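Local structure of tRNA (adenine(58)-N(1))-methyltransferase TrmI (Thermus thermophilus, 2PWY) at residues 20-25 and 40-45; 49-54 and 59-64; 98-103 and 112-117; 179-184 and 205-210. The protein transfers a methyl group from S-adenosyl-L-methionine to N1 of adenosine 58 in tRNA and is required for growth at extreme temperatures. One frame throughout, in Å; residues are numbered along the deposited sequence.

In the fold
The four contacts split between the two domains. Contacts 1 and 2 belong to the small N-terminal domain and touch each other, with centres 9 Å apart. Both hold the same four-stranded antiparallel sheet: contact 1 lays a helix against it, and contact 2 pairs two of its strands. Each is partly buried. Contacts 3 and 4 are buried in the catalytic domain, with centres 20 Å apart. Contact 3 sits closest to the chain's centre and beside the bound S-adenosyl-L-homocysteine; contact 4 lies farther out. Backbone hydrogen bonds join the segments only in contact 2. Contacts 1 and 4 are apolar, whereas contact 3 sets a leucine methyl against a glutamate carboxylate.

Contact 1 (20-25 and 40-45); sequences YLVFPK and EALLEA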
loop_
_atom_site.group_PDB
_atom_site.type_symbol
_atom_site.label_atom_id
_atom_site.label_comp_id
_atom_site.label_asym_id
_atom_site.label_seq_id
_atom_site.Cartn_x
_atom_site.Cartn_y
_atom_site.Cartn_z
ATOM N N TYR A 20 -10.714 26.830 -5.824
ATOM C CA TYR A 20 -11.348 27.447 -6.982
ATOM C C TYR A 20 -10.290 28.019 -7.899
ATOM O O TYR A 20 -9.437 28.791 -7.462
ATOM C CB TYR A 20 -12.274 28.587 -6.557
ATOM C CG TYR A 20 -13.255 28.240 -5.462
ATOM C CD1 TYR A 20 -14.563 27.857 -5.768
ATOM C CD2 TYR A 20 -12.883 28.310 -4.118
ATOM C CE1 TYR A 20 -15.474 27.540 -4.758
ATOM C CE2 TYR A 20 -13.790 27.996 -3.103
ATOM C CZ TYR A 20 -15.078 27.613 -3.433
ATOM O OH TYR A 20 -15.978 27.296 -2.431
ATOM N N LEU A 21 -10.369 27.654 -9.173
ATOM C CA LEU A 21 -9.459 28.170 -10.173
ATOM C C LEU A 21 -10.088 29.413 -10.786
ATOM O O LEU A 21 -11.232 29.385 -11.257
ATOM C CB LEU A 21 -9.176 27.093 -11.228
ATOM C CG LEU A 21 -7.936 27.153 -12.117
ATOM C CD1 LEU A 21 -6.615 27.189 -11.334
ATOM C CD2 LEU A 21 -7.954 25.951 -13.049
ATOM N N VAL A 22 -9.349 30.511 -10.746
ATOM C CA VAL A 22 -9.854 31.801 -11.204
ATOM C C VAL A 22 -8.899 32.367 -12.245
ATOM O O VAL A 22 -7.681 32.372 -12.053
ATOM C CB VAL A 22 -10.058 32.780 -10.013
ATOM C CG1 VAL A 22 -10.492 34.161 -10.495
ATOM C CG2 VAL A 22 -11.074 32.205 -9.020
ATOM N N PHE A 23 -9.463 32.799 -13.367
ATOM C CA PHE A 23 -8.704 33.447 -14.424
ATOM C C PHE A 23 -9.037 34.938 -14.328
ATOM O O PHE A 23 -10.084 35.379 -14.811
ATOM C CB PHE A 23 -9.064 32.852 -15.790
ATOM C CG PHE A 23 -8.773 31.373 -15.901
ATOM C CD1 PHE A 23 -7.572 30.926 -16.443
ATOM C CD2 PHE A 23 -9.690 30.432 -15.433
ATOM C CE1 PHE A 23 -7.290 29.551 -16.530
ATOM C CE2 PHE A 23 -9.424 29.056 -15.512
ATOM C CZ PHE A 23 -8.221 28.613 -16.062
ATOM N N PRO A 24 -8.166 35.710 -13.660
ATOM C CA PRO A 24 -8.518 37.092 -13.309
ATOM C C PRO A 24 -8.720 37.973 -14.532
ATOM O O PRO A 24 -8.046 37.799 -15.548
ATOM C CB PRO A 24 -7.308 37.578 -12.497
ATOM C CG PRO A 24 -6.566 36.339 -12.114
ATOM C CD PRO A 24 -6.819 35.349 -13.188
ATOM N N LYS A 25 -9.666 38.898 -14.428
ATOM C CA LYS A 25 -9.904 39.890 -15.470
ATOM C C LYS A 25 -10.370 41.174 -14.791
ATOM O O LYS A 25 -11.041 41.127 -13.763
ATOM C CB LYS A 25 -10.925 39.376 -16.497
ATOM C CG LYS A 25 -12.340 39.214 -15.969
ATOM C CD LYS A 25 -13.217 38.376 -16.885
ATOM C CE LYS A 25 -14.688 38.569 -16.523
ATOM N NZ LYS A 25 -15.551 37.430 -16.971
ATOM N N GLU A 40 -9.540 42.326 -8.826
ATOM C CA GLU A 40 -8.470 43.248 -8.441
ATOM C C GLU A 40 -7.962 42.974 -7.024
ATOM O O GLU A 40 -6.757 43.062 -6.773
ATOM C CB GLU A 40 -8.940 44.702 -8.542
ATOM C CG GLU A 40 -9.245 45.170 -9.960
ATOM C CD GLU A 40 -10.607 44.718 -10.496
ATOM O OE1 GLU A 40 -11.401 44.089 -9.755
ATOM O OE2 GLU A 40 -10.885 45.009 -11.678
ATOM N N ALA A 41 -8.869 42.647 -6.107
ATOM C CA ALA A 41 -8.477 42.392 -4.709
ATOM C C ALA A 41 -7.581 41.160 -4.638
ATOM O O ALA A 41 -6.650 41.099 -3.828
ATOM C CB ALA A 41 -9.688 42.208 -3.821
ATOM N N LEU A 42 -7.886 40.181 -5.489
ATOM C CA LEU A 42 -7.132 38.929 -5.561
ATOM C C LEU A 42 -5.722 39.181 -6.044
ATOM O O LEU A 42 -4.756 38.684 -5.464
ATOM C CB LEU A 42 -7.831 37.924 -6.480
ATOM C CG LEU A 42 -9.262 37.539 -6.105
ATOM C CD1 LEU A 42 -9.892 36.641 -7.177
ATOM C CD2 LEU A 42 -9.343 36.872 -4.746
ATOM N N LEU A 43 -5.611 39.962 -7.110
ATOM C CA LEU A 43 -4.323 40.314 -7.680
ATOM C C LEU A 43 -3.506 41.148 -6.694
ATOM O O LEU A 43 -2.292 40.964 -6.555
ATOM C CB LEU A 43 -4.526 41.046 -9.008
ATOM C CG LEU A 43 -5.274 40.244 -10.095
ATOM C CD1 LEU A 43 -5.877 41.179 -11.138
ATOM C CD2 LEU A 43 -4.366 39.213 -10.760
ATOM N N GLU A 44 -4.184 42.048 -5.990
ATOM C CA GLU A 44 -3.529 42.874 -4.985
ATOM C C GLU A 44 -2.963 42.042 -3.832
ATOM O O GLU A 44 -1.836 42.280 -3.389
ATOM C CB GLU A 44 -4.482 43.974 -4.517
ATOM C CG GLU A 44 -4.496 45.115 -5.529
ATOM C CD GLU A 44 -5.795 45.908 -5.582
ATOM O OE1 GLU A 44 -6.686 45.687 -4.728
ATOM O OE2 GLU A 44 -5.913 46.759 -6.500
ATOM N N ALA A 45 -3.734 41.056 -3.370
ATOM C CA ALA A 45 -3.280 40.154 -2.311
ATOM C C ALA A 45 -2.093 39.344 -2.832
ATOM O O ALA A 45 -1.051 39.224 -2.167
ATOM C CB ALA A 45 -4.409 39.239 -1.872
#
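P24 and L43 make the closest meeting between 20-25 and 40-45. Here helix 39-45 lies over the face that strands 10-13 and 50-52 form in the four-stranded antiparallel sheet of the N-terminal domain. V22, at the end of edge strand 19-22, and P24 just after it reach the helix from its side. The contact is mainly apolar. The branched end of L43 takes the pyrrolidine ring of P24 on its flank: CD2 of L43 is 3.8 Å from CB of P24 and 3.9 Å from CG of P24. CD1 of L43 also reaches CB of P24, at 4.1 Å. Deeper in, V22 and L42 are both buried and cross at about a right angle. CG1 of V22 is anti to its own backbone N (chi1 176°), which points this methyl at the helix. It meets CD1 of L42 at 4.2 Å. L10 and L12 of strand 10-13 fill in around this pair, and L42 also rests on V51.

No hydrogen bond joins the two segments; the polar ties run through residues just outside them. The backbone N of K25 bonds to ND1 of H39, the residue just before E40. The chain of E40 starts away from 20-25 but bends at chi2 (79°), which brings its carboxylate back. OE2 of E40 accepts a hydrogen bond from the backbone N of G27.

Contact 2 (49-54 and 59-64); sequences GVVRTH and LSVHRP. With SO4 (sulfate ion), chain D.
The CG2 methyls of V51 and V61 come within 4.4 Å of each other. L59 points to the face that holds V51. Its CD1 meets CG2 of T53 at 4.3 Å. V37 packs on V51, L59 and T53, and A45 of helix 39-45 reaches V51. The opposite face carries V50 and S60. CG1 of V50 lies over the backbone of S60, 4.1 Å from its CA. OG of S60 is hydrogen-bonded to NE2 of H62 at 2.9 Å and to O of K13 on the next strand. ND1 of H62 bonds to D191 of the second subunit.

Strands 50-52 and 59-62 form a beta hairpin of the N-terminal domain, a domain that may help recognise tRNA. V51 and L59 are an antiparallel hydrogen-bonded pair: V51 N to L59 O and L59 N to V51 O are both 2.9 Å. V61 N gives a third bond to G49 O.

R52 leads away from the partner strand, its chain bent at chi3 (-65°). Its guanidinium meets edge-on a sulfate ion, probably from the crystallisation liquor. R52 NH2 is 2.7 Å from sulfate O4 in a nearly straight bond (174°), while NH1 makes a longer bond to O3.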
loop_
_atom_site.group_PDB
_atom_site.type_symbol
_atom_site.label_atom_id
_atom_site.label_comp_id
_atom_site.label_asym_id
_atom_site.label_seq_id
_atom_site.Cartn_x
_atom_site.Cartn_y
_atom_site.Cartn_z
ATOM N N GLY A 49 -0.948 35.601 -0.322
ATOM C CA GLY A 49 -1.762 36.579 0.394
ATOM C C GLY A 49 -3.159 36.078 0.699
ATOM O O GLY A 49 -3.501 34.931 0.380
ATOM N N VAL A 50 -3.970 36.935 1.324
ATOM C CA VAL A 50 -5.342 36.567 1.680
ATOM C C VAL A 50 -6.301 37.728 1.441
ATOM O O VAL A 50 -5.889 38.890 1.424
ATOM C CB VAL A 50 -5.481 36.075 3.165
ATOM C CG1 VAL A 50 -4.626 34.851 3.436
ATOM C CG2 VAL A 50 -5.172 37.195 4.165
ATOM N N VAL A 51 -7.573 37.399 1.235
ATOM C CA VAL A 51 -8.642 38.387 1.212
ATOM C C VAL A 51 -9.657 37.978 2.277
ATOM O O VAL A 51 -10.249 36.898 2.196
ATOM C CB VAL A 51 -9.329 38.506 -0.183
ATOM C CG1 VAL A 51 -10.455 39.542 -0.137
ATOM C CG2 VAL A 51 -8.307 38.867 -1.285
ATOM N N ARG A 52 -9.835 38.832 3.287
ATOM C CA ARG A 52 -10.803 38.567 4.353
ATOM C C ARG A 52 -12.211 38.935 3.879
ATOM O O ARG A 52 -12.436 40.035 3.359
ATOM C CB ARG A 52 -10.483 39.393 5.598
ATOM C CG ARG A 52 -9.143 39.106 6.270
ATOM C CD ARG A 52 -9.122 39.773 7.653
ATOM N NE ARG A 52 -9.168 41.238 7.570
ATOM C CZ ARG A 52 -9.661 42.041 8.515
ATOM N NH1 ARG A 52 -10.177 41.536 9.632
ATOM N NH2 ARG A 52 -9.651 43.357 8.338
ATOM N N THR A 53 -13.161 38.024 4.055
ATOM C CA THR A 53 -14.548 38.351 3.716
ATOM C C THR A 53 -15.435 38.308 4.973
ATOM O O THR A 53 -15.016 38.798 6.029
ATOM C CB THR A 53 -15.077 37.478 2.554
ATOM O OG1 THR A 53 -15.059 36.109 2.947
ATOM C CG2 THR A 53 -14.187 37.638 1.311
ATOM N N HIS A 54 -16.644 37.754 4.863
ATOM C CA HIS A 54 -17.612 37.797 5.972
ATOM C C HIS A 54 -17.563 36.601 6.905
ATOM O O HIS A 54 -17.122 35.514 6.512
ATOM C CB HIS A 54 -19.039 37.936 5.439
ATOM C CG HIS A 54 -19.264 39.200 4.681
ATOM N ND1 HIS A 54 -19.307 40.434 5.294
ATOM C CD2 HIS A 54 -19.439 39.425 3.359
ATOM C CE1 HIS A 54 -19.513 41.368 4.382
ATOM N NE2 HIS A 54 -19.595 40.782 3.199
ATOM N N LEU A 59 -10.179 33.970 2.060
ATOM C CA LEU A 59 -9.757 33.312 0.835
ATOM C C LEU A 59 -8.251 33.445 0.701
ATOM O O LEU A 59 -7.729 34.558 0.585
ATOM C CB LEU A 59 -10.450 33.941 -0.382
ATOM C CG LEU A 59 -11.985 33.936 -0.321
ATOM C CD1 LEU A 59 -12.569 34.739 -1.464
ATOM C CD2 LEU A 59 -12.540 32.502 -0.319
ATOM N N SER A 60 -7.545 32.319 0.711
ATOM C CA SER A 60 -6.103 32.377 0.522
ATOM C C SER A 60 -5.852 32.348 -0.974
ATOM O O SER A 60 -6.504 31.596 -1.706
ATOM C CB SER A 60 -5.397 31.222 1.217
ATOM O OG SER A 60 -5.890 29.993 0.742
ATOM N N VAL A 61 -4.910 33.170 -1.416
ATOM C CA VAL A 61 -4.639 33.335 -2.835
ATOM C C VAL A 61 -3.338 32.622 -3.199
ATOM O O VAL A 61 -2.325 32.759 -2.496
ATOM C CB VAL A 61 -4.539 34.834 -3.212
ATOM C CG1 VAL A 61 -4.216 35.000 -4.678
ATOM C CG2 VAL A 61 -5.841 35.580 -2.847
ATOM N N HIS A 62 -3.379 31.868 -4.296
ATOM C CA HIS A 62 -2.259 31.027 -4.713
ATOM C C HIS A 62 -1.978 31.091 -6.213
ATOM O O HIS A 62 -2.890 31.282 -7.027
ATOM C CB HIS A 62 -2.511 29.555 -4.341
ATOM C CG HIS A 62 -2.803 29.341 -2.892
ATOM N ND1 HIS A 62 -1.821 29.330 -1.927
ATOM C CD2 HIS A 62 -3.973 29.123 -2.244
ATOM C CE1 HIS A 62 -2.372 29.124 -0.743
ATOM N NE2 HIS A 62 -3.679 29.004 -0.905
ATOM N N ARG A 63 -0.705 30.947 -6.555
ATOM C CA ARG A 63 -0.305 30.524 -7.884
ATOM C C ARG A 63 -0.461 29.000 -7.870
ATOM O O ARG A 63 0.220 28.330 -7.088
ATOM C CB ARG A 63 1.160 30.887 -8.156
ATOM C CG ARG A 63 1.742 30.151 -9.346
ATOM C CD ARG A 63 3.235 30.271 -9.417
ATOM N NE ARG A 63 3.773 29.584 -10.595
ATOM C CZ ARG A 63 4.885 29.955 -11.223
ATOM N NH1 ARG A 63 5.581 31.007 -10.792
ATOM N NH2 ARG A 63 5.301 29.289 -12.286
ATOM N N PRO A 64 -1.367 28.445 -8.699
ATOM C CA PRO A 64 -1.577 26.987 -8.643
ATOM C C PRO A 64 -0.337 26.263 -9.134
ATOM O O PRO A 64 0.264 26.677 -10.130
ATOM C CB PRO A 64 -2.746 26.739 -9.614
ATOM C CG PRO A 64 -2.807 27.973 -10.487
ATOM C CD PRO A 64 -2.214 29.106 -9.718
HETATM S S SO4 D . -10.980 44.791 11.597
HETATM O O1 SO4 D . -12.401 44.463 11.574
HETATM O O2 SO4 D . -10.780 45.962 12.442
HETATM O O3 SO4 D . -10.224 43.657 12.126
HETATM O O4 SO4 D . -10.530 45.116 10.243
HETATM O O HOH W 1 -2.143 32.214 0.610
#

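Contact 3 (98-103 and 112-117); sequences MRVLEA and LFLARA
L114 sends its CD1 methyl over the flat face of the E102 carboxylate. CD1 of L114 is 3.7 Å from CD of E102 and stands almost straight above the carboxylate plane. The same methyl runs close to the rest of the glutamate chain, with CB of E102 at 3.8 Å. E102 comes off its strand with CG anti to the backbone N (chi1 179°) and stays extended, which lays its whole length beside the leucine. A second, looser touch lies next to it: CB of L114 is 4.2 Å from CG1 of V100, and these two side chains cross at about a right angle. All three residues are buried.

The next shell holds one carboxylate oxygen: OE1 of E102 is hydrogen-bonded to the hydroxyls of both S126 and T111, so the acid is tied to the next strand and to the helix at once. With alanine in place of the glutamate, the S126 and T111 hydroxyls would probably lose their shared partner, and a gap would be likely beside CD1 of L114. V124 packs on both V100 and L114, while A171 and L94 also touch L114.

E102 is near the end of strand 99-103, just before the glycine-rich turn and helix start that hold the S-adenosyl-L-methionine-binding residues S107 to L110. Its side chain is about 4 Å from the bound S-adenosyl-L-homocysteine. The contact is the strand-to-helix half of a beta-alpha-beta unit of the Rossmann-like methyltransferase fold. Helix 109-118 lies against strand 99-103, which runs parallel between strands 123-128 and 167-173.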
loop_
_atom_site.group_PDB
_atom_site.type_symbol
_atom_site.label_atom_id
_atom_site.label_comp_id
_atom_site.label_asym_id
_atom_site.label_seq_id
_atom_site.Cartn_x
_atom_site.Cartn_y
_atom_site.Cartn_z
ATOM N N MET A 98 14.969 17.036 -25.271
ATOM C CA MET A 98 14.463 15.798 -25.858
ATOM C C MET A 98 13.166 16.003 -26.638
ATOM O O MET A 98 12.474 17.007 -26.451
ATOM C CB MET A 98 14.277 14.727 -24.788
ATOM C CG MET A 98 15.586 14.072 -24.372
ATOM S SD MET A 98 15.331 12.758 -23.170
ATOM C CE MET A 98 17.018 12.322 -22.739
ATOM N N ARG A 99 12.844 15.020 -27.477
ATOM C CA ARG A 99 11.638 15.044 -28.304
ATOM C C ARG A 99 10.780 13.856 -27.891
ATOM O O ARG A 99 11.224 12.709 -27.977
ATOM C CB ARG A 99 12.017 14.963 -29.780
ATOM C CG ARG A 99 12.973 16.064 -30.208
ATOM C CD ARG A 99 13.456 15.896 -31.646
ATOM N NE ARG A 99 12.547 16.507 -32.620
ATOM C CZ ARG A 99 11.755 15.815 -33.431
ATOM N NH1 ARG A 99 11.764 14.491 -33.383
ATOM N NH2 ARG A 99 10.962 16.438 -34.301
ATOM N N VAL A 100 9.569 14.141 -27.423
ATOM C CA VAL A 100 8.687 13.094 -26.913
ATOM C C VAL A 100 7.381 13.047 -27.699
ATOM O O VAL A 100 6.773 14.081 -27.970
ATOM C CB VAL A 100 8.442 13.248 -25.380
ATOM C CG1 VAL A 100 7.791 14.605 -25.032
ATOM C CG2 VAL A 100 7.617 12.082 -24.839
ATOM N N LEU A 101 6.974 11.832 -28.053
ATOM C CA LEU A 101 5.728 11.600 -28.774
ATOM C C LEU A 101 4.636 11.283 -27.758
ATOM O O LEU A 101 4.852 10.483 -26.840
ATOM C CB LEU A 101 5.905 10.419 -29.729
ATOM C CG LEU A 101 4.758 10.090 -30.687
ATOM C CD1 LEU A 101 4.525 11.210 -31.702
ATOM C CD2 LEU A 101 5.066 8.734 -31.383
ATOM N N GLU A 102 3.465 11.895 -27.936
ATOM C CA GLU A 102 2.347 11.677 -27.025
ATOM C C GLU A 102 1.042 11.401 -27.750
ATOM O O GLU A 102 0.717 12.074 -28.725
ATOM C CB GLU A 102 2.124 12.904 -26.114
ATOM C CG GLU A 102 0.932 12.717 -25.166
ATOM C CD GLU A 102 0.497 13.983 -24.416
ATOM O OE1 GLU A 102 0.584 15.105 -24.968
ATOM O OE2 GLU A 102 0.055 13.839 -23.250
ATOM N N ALA A 103 0.286 10.428 -27.251
ATOM C CA ALA A 103 -1.134 10.295 -27.618
ATOM C C ALA A 103 -1.888 9.593 -26.478
ATOM O O ALA A 103 -1.309 8.734 -25.814
ATOM C CB ALA A 103 -1.284 9.509 -28.930
ATOM N N LEU A 112 1.323 18.926 -20.248
ATOM C CA LEU A 112 2.012 19.935 -19.453
ATOM C C LEU A 112 3.239 19.383 -18.727
ATOM O O LEU A 112 4.297 20.027 -18.714
ATOM C CB LEU A 112 1.025 20.595 -18.485
ATOM C CG LEU A 112 0.070 21.600 -19.154
ATOM C CD1 LEU A 112 -1.106 21.886 -18.233
ATOM C CD2 LEU A 112 0.804 22.918 -19.555
ATOM N N PHE A 113 3.111 18.184 -18.157
ATOM C CA PHE A 113 4.240 17.525 -17.489
ATOM C C PHE A 113 5.371 17.256 -18.489
ATOM O O PHE A 113 6.552 17.549 -18.227
ATOM C CB PHE A 113 3.789 16.221 -16.818
ATOM C CG PHE A 113 3.250 16.429 -15.430
ATOM C CD1 PHE A 113 1.940 16.857 -15.236
ATOM C CD2 PHE A 113 4.075 16.224 -14.319
ATOM C CE1 PHE A 113 1.436 17.076 -13.927
ATOM C CE2 PHE A 113 3.586 16.435 -13.019
ATOM C CZ PHE A 113 2.274 16.862 -12.825
ATOM N N LEU A 114 5.002 16.725 -19.650
ATOM C CA LEU A 114 5.973 16.447 -20.722
ATOM C C LEU A 114 6.687 17.724 -21.203
ATOM O O LEU A 114 7.912 17.740 -21.420
ATOM C CB LEU A 114 5.275 15.743 -21.901
ATOM C CG LEU A 114 4.629 14.365 -21.638
ATOM C CD1 LEU A 114 3.912 13.897 -22.913
ATOM C CD2 LEU A 114 5.636 13.330 -21.145
ATOM N N ALA A 115 5.915 18.798 -21.345
ATOM C CA ALA A 115 6.429 20.079 -21.842
ATOM C C ALA A 115 7.431 20.722 -20.877
ATOM O O ALA A 115 8.436 21.262 -21.308
ATOM C CB ALA A 115 5.262 21.030 -22.150
ATOM N N ARG A 116 7.166 20.647 -19.571
ATOM C CA ARG A 116 8.153 21.079 -18.568
ATOM C C ARG A 116 9.433 20.291 -18.665
ATOM O O ARG A 116 10.526 20.868 -18.560
ATOM C CB ARG A 116 7.625 20.893 -17.157
ATOM C CG ARG A 116 6.672 21.967 -16.696
ATOM C CD ARG A 116 6.412 21.770 -15.222
ATOM N NE ARG A 116 5.693 22.908 -14.684
ATOM C CZ ARG A 116 5.352 23.050 -13.408
ATOM N NH1 ARG A 116 5.657 22.109 -12.521
ATOM N NH2 ARG A 116 4.695 24.146 -13.035
ATOM N N ALA A 117 9.302 18.968 -18.815
ATOM C CA ALA A 117 10.455 18.076 -18.812
ATOM C C ALA A 117 11.410 18.308 -19.976
ATOM O O ALA A 117 12.619 18.273 -19.793
ATOM C CB ALA A 117 10.012 16.617 -18.765
#

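Contact 4 (179-184 and 205-210); sequences KVLEKA and LELVRA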
loop_
_atom_site.group_PDB
_atom_site.type_symbol
_atom_site.label_atom_id
_atom_site.label_comp_id
_atom_site.label_asym_id
_atom_site.label_seq_id
_atom_site.Cartn_x
_atom_site.Cartn_y
_atom_site.Cartn_z
ATOM N N LYS A 179 -2.823 -0.629 -30.703
ATOM C CA LYS A 179 -3.057 -0.112 -32.056
ATOM C C LYS A 179 -1.997 0.861 -32.575
ATOM O O LYS A 179 -1.898 1.077 -33.783
ATOM C CB LYS A 179 -4.435 0.537 -32.154
ATOM C CG LYS A 179 -5.589 -0.436 -32.011
ATOM C CD LYS A 179 -6.904 0.253 -32.369
ATOM C CE LYS A 179 -8.111 -0.603 -32.047
ATOM N NZ LYS A 179 -7.940 -2.028 -32.407
ATOM N N VAL A 180 -1.216 1.454 -31.667
ATOM C CA VAL A 180 -0.216 2.469 -32.037
ATOM C C VAL A 180 1.231 1.980 -31.866
ATOM O O VAL A 180 2.185 2.759 -32.017
ATOM C CB VAL A 180 -0.441 3.837 -31.287
ATOM C CG1 VAL A 180 -1.845 4.352 -31.517
ATOM C CG2 VAL A 180 -0.147 3.729 -29.778
ATOM N N LEU A 181 1.395 0.698 -31.552
ATOM C CA LEU A 181 2.726 0.136 -31.282
ATOM C C LEU A 181 3.623 0.112 -32.524
ATOM O O LEU A 181 4.831 0.297 -32.431
ATOM C CB LEU A 181 2.624 -1.268 -30.694
ATOM C CG LEU A 181 2.168 -1.377 -29.233
ATOM C CD1 LEU A 181 2.121 -2.843 -28.829
ATOM C CD2 LEU A 181 3.066 -0.567 -28.273
ATOM N N GLU A 182 3.035 -0.143 -33.684
ATOM C CA GLU A 182 3.797 -0.107 -34.931
ATOM C C GLU A 182 4.401 1.298 -35.161
ATOM O O GLU A 182 5.602 1.447 -35.419
ATOM C CB GLU A 182 2.900 -0.519 -36.096
ATOM C CG GLU A 182 3.649 -0.585 -37.442
ATOM C CD GLU A 182 2.744 -0.999 -38.590
ATOM O OE1 GLU A 182 1.872 -1.877 -38.400
ATOM O OE2 GLU A 182 2.910 -0.446 -39.695
ATOM N N LYS A 183 3.561 2.317 -35.050
ATOM C CA LYS A 183 4.016 3.699 -35.208
ATOM C C LYS A 183 5.019 4.093 -34.114
ATOM O O LYS A 183 6.051 4.719 -34.404
ATOM C CB LYS A 183 2.817 4.652 -35.216
ATOM C CG LYS A 183 3.126 6.061 -35.688
ATOM C CD LYS A 183 3.518 6.121 -37.166
ATOM C CE LYS A 183 2.377 5.697 -38.072
ATOM N NZ LYS A 183 2.626 5.999 -39.501
ATOM N N ALA A 184 4.720 3.727 -32.862
ATOM C CA ALA A 184 5.641 4.005 -31.744
ATOM C C ALA A 184 7.002 3.330 -31.907
ATOM O O ALA A 184 8.025 3.947 -31.635
ATOM C CB ALA A 184 5.005 3.604 -30.401
ATOM N N LEU A 205 -2.340 -6.650 -19.491
ATOM C CA LEU A 205 -1.991 -7.958 -20.025
ATOM C C LEU A 205 -2.121 -7.980 -21.542
ATOM O O LEU A 205 -1.281 -8.568 -22.223
ATOM C CB LEU A 205 -2.844 -9.060 -19.369
ATOM C CG LEU A 205 -2.560 -9.268 -17.874
ATOM C CD1 LEU A 205 -3.701 -10.072 -17.236
ATOM C CD2 LEU A 205 -1.206 -9.955 -17.668
ATOM N N GLU A 206 -3.163 -7.330 -22.063
ATOM C CA GLU A 206 -3.354 -7.232 -23.505
ATOM C C GLU A 206 -2.179 -6.497 -24.168
ATOM O O GLU A 206 -1.667 -6.951 -25.198
ATOM C CB GLU A 206 -4.699 -6.568 -23.857
ATOM C CG GLU A 206 -4.995 -6.599 -25.357
ATOM C CD GLU A 206 -6.471 -6.391 -25.705
ATOM O OE1 GLU A 206 -7.323 -6.263 -24.791
ATOM O OE2 GLU A 206 -6.769 -6.370 -26.919
ATOM N N LEU A 207 -1.751 -5.381 -23.572
ATOM C CA LEU A 207 -0.612 -4.615 -24.090
ATOM C C LEU A 207 0.688 -5.438 -24.059
ATOM O O LEU A 207 1.462 -5.441 -25.027
ATOM C CB LEU A 207 -0.438 -3.287 -23.330
ATOM C CG LEU A 207 0.819 -2.470 -23.686
ATOM C CD1 LEU A 207 0.830 -2.108 -25.191
ATOM C CD2 LEU A 207 0.876 -1.208 -22.828
ATOM N N VAL A 208 0.907 -6.146 -22.954
ATOM C CA VAL A 208 2.090 -6.996 -22.803
ATOM C C VAL A 208 2.138 -8.042 -23.916
ATOM O O VAL A 208 3.177 -8.225 -24.546
ATOM C CB VAL A 208 2.152 -7.638 -21.384
ATOM C CG1 VAL A 208 3.139 -8.826 -21.334
ATOM C CG2 VAL A 208 2.539 -6.566 -20.364
ATOM N N ARG A 209 1.002 -8.686 -24.182
ATOM C CA ARG A 209 0.929 -9.683 -25.263
ATOM C C ARG A 209 1.130 -9.040 -26.636
ATOM O O ARG A 209 1.905 -9.547 -27.452
ATOM C CB ARG A 209 -0.390 -10.461 -25.200
ATOM N N ALA A 210 0.478 -7.900 -26.875
ATOM C CA ALA A 210 0.595 -7.183 -28.153
ATOM C C ALA A 210 2.028 -6.729 -28.450
ATOM O O ALA A 210 2.468 -6.771 -29.596
ATOM C CB ALA A 210 -0.353 -5.999 -28.184
#
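L181 brings its CD1 methyl over the flat backbone carbonyl group of A210. CD1 of L181 is 3.9 Å from C of A210 and sits above the carbonyl plane, some 20° off the perpendicular. That carbonyl is the one flat group touched across 179-184 and 205-210; the side chains that meet are all aliphatic. The same methyl of L181 lies 4.1 Å from CB of A210.

L207 comes in from one helical turn earlier. Its CG is anti to the backbone N (chi1 174°), and this swings the side chain's end back toward L181. CD1 of L207 then touches both branches of L181: it is 3.9 Å from CD1 and 4.1 Å from CD2. No hydrogen bond joins the two segments.

Below this small apolar patch are residues of the sheet. L181 packs on L194, and L207 on A196 and L198. F216 also packs on L181, and W178 of a loop touches A210. V180, at the N-cap position of helix 181-187, touches the bound S-adenosyl-L-homocysteine, but the side chain of L181 is about 11 Å from it. Helices 181-187 and 201-211 thus meet over strand 192-198, as neighbouring helices do on the central sheet of a class I methyltransferase.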